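Side-chain contact in FEZ-1 protein (Fluoribacter gormanii, PDB 5WCK), which probably hydrolyses beta-lactam antibiotics as a monomeric, zinc-dependent metallo-beta-lactamase of subclass B3: residues E96-S99 / V100-G104. The protein carries 2 engineered substitutions. Sequence-based numbering, arbitrary orientation.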
loop_
_atom_site.group_PDB
_atom_site.type_symbol
_atom_site.label_atom_id
_atom_site.label_comp_id
_atom_site.label_asym_id
_atom_site.label_seq_id
_atom_site.Cartn_x
_atom_site.Cartn_y
_atom_site.Cartn_z
ATOM N N GLU A 96 4.864 -8.603 -11.211
ATOM C CA GLU A 96 6.040 -7.799 -11.539
ATOM C C GLU A 96 6.911 -7.487 -10.317
ATOM O O GLU A 96 8.105 -7.122 -10.500
ATOM C CB GLU A 96 5.615 -6.500 -12.217
ATOM C CG GLU A 96 5.073 -6.669 -13.639
ATOM C CD GLU A 96 3.626 -7.126 -13.831
ATOM O OE1 GLU A 96 2.914 -7.440 -12.816
ATOM O OE2 GLU A 96 3.186 -7.205 -15.008
ATOM N N ASP A 97 6.369 -7.610 -9.090
ATOM C CA ASP A 97 7.153 -7.384 -7.877
ATOM C C ASP A 97 7.628 -8.674 -7.164
ATOM O O ASP A 97 8.302 -8.591 -6.167
ATOM C CB ASP A 97 6.391 -6.518 -6.879
ATOM C CG ASP A 97 6.647 -5.028 -7.003
ATOM O OD1 ASP A 97 7.481 -4.620 -7.858
ATOM O OD2 ASP A 97 5.980 -4.286 -6.251
ATOM N N VAL A 98 7.267 -9.853 -7.685
ATOM C CA VAL A 98 7.580 -11.134 -7.025
ATOM C C VAL A 98 9.096 -11.317 -6.919
ATOM O O VAL A 98 9.587 -11.726 -5.855
ATOM C CB VAL A 98 6.903 -12.303 -7.738
ATOM C CG1 VAL A 98 7.452 -13.648 -7.244
ATOM C CG2 VAL A 98 5.387 -12.225 -7.555
ATOM N N SER A 99 9.839 -10.979 -7.988
ATOM C CA SER A 99 11.296 -11.176 -7.944
ATOM C C SER A 99 11.906 -10.425 -6.755
ATOM O O SER A 99 12.805 -10.923 -6.056
ATOM C CB SER A 99 11.948 -10.764 -9.232
ATOM O OG SER A 99 13.357 -10.832 -9.107
ATOM N N VAL A 100 11.465 -9.183 -6.529
ATOM C CA VAL A 100 12.022 -8.413 -5.424
ATOM C C VAL A 100 11.693 -9.066 -4.074
ATOM O O VAL A 100 12.544 -9.115 -3.186
ATOM C CB VAL A 100 11.565 -6.946 -5.478
ATOM C CG1 VAL A 100 11.923 -6.205 -4.224
ATOM C CG2 VAL A 100 12.157 -6.265 -6.700
ATOM N N ILE A 101 10.468 -9.557 -3.913
ATOM C CA ILE A 101 10.096 -10.201 -2.660
ATOM C C ILE A 101 10.938 -11.475 -2.440
ATOM O O ILE A 101 11.461 -11.685 -1.348
ATOM C CB ILE A 101 8.580 -10.457 -2.629
ATOM C CG1 ILE A 101 7.791 -9.139 -2.648
ATOM C CG2 ILE A 101 8.200 -11.320 -1.431
ATOM C CD1 ILE A 101 8.175 -8.170 -1.562
ATOM N N LEU A 102 11.088 -12.303 -3.469
ATOM C CA LEU A 102 11.845 -13.585 -3.323
ATOM C C LEU A 102 13.323 -13.301 -2.997
ATOM O O LEU A 102 13.952 -14.047 -2.238
ATOM C CB LEU A 102 11.743 -14.405 -4.613
ATOM C CG LEU A 102 10.356 -14.891 -5.016
ATOM C CD1 LEU A 102 10.438 -15.761 -6.258
ATOM C CD2 LEU A 102 9.645 -15.621 -3.898
ATOM N N SER A 103 13.874 -12.214 -3.554
ATOM C CA SER A 103 15.290 -11.882 -3.420
ATOM C C SER A 103 15.540 -10.957 -2.219
ATOM O O SER A 103 16.684 -10.545 -1.965
ATOM C CB SER A 103 15.825 -11.281 -4.693
ATOM O OG SER A 103 15.332 -9.961 -4.896
ATOM N N GLY A 104 14.487 -10.552 -1.493
ATOM C CA GLY A 104 14.668 -9.650 -0.377
ATOM C C GLY A 104 15.286 -8.321 -0.794
ATOM O O GLY A 104 16.026 -7.708 -0.020
HETATM O O HOH W 1 10.317 -7.679 -9.008
#
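V100 sets its CB against D97 O, 3.7 Å away. A water donates a hydrogen bond to E96 O (2.7 Å) and accepts one from V100 N (3.1 Å), standing in for a direct helical bond at this turn. I101 N bonds to that same D97 O over a rather long 3.3 Å. With CG1 anti to its carbonyl carbon (chi1 -64°), I101 also brings that branch against D97 O, while its side chain packs on Y91 and V93 of the preceding strand. This is helix 95-103, the crossover of the beta-alpha-beta unit between parallel strands 90-94 and 126-128 of the metallo-beta-lactamase fold. D97, near its start, lies close to the zinc ligand H71, and its carboxylate is hydrogen-bonded to T150 OG1 and A72 N. L102 N donates to V98 O (2.9 Å). Beside that bond the L102 and V98 side chains lie alongside each other, with L102 CD1 3.8 Å from V98 CG1. S103 grips S99 O twice, through OG at 2.9 Å and through N at 3.0 Å, from opposite faces of the carbonyl plane. A chi1 of 72° sets OG between S103 N and its carbonyl carbon, folding it back onto the helix; OG is also bonded to S107 N. G104 is the first residue to leave helical geometry; at positive phi it forms a Schellman motif, its N bonded to I101 O.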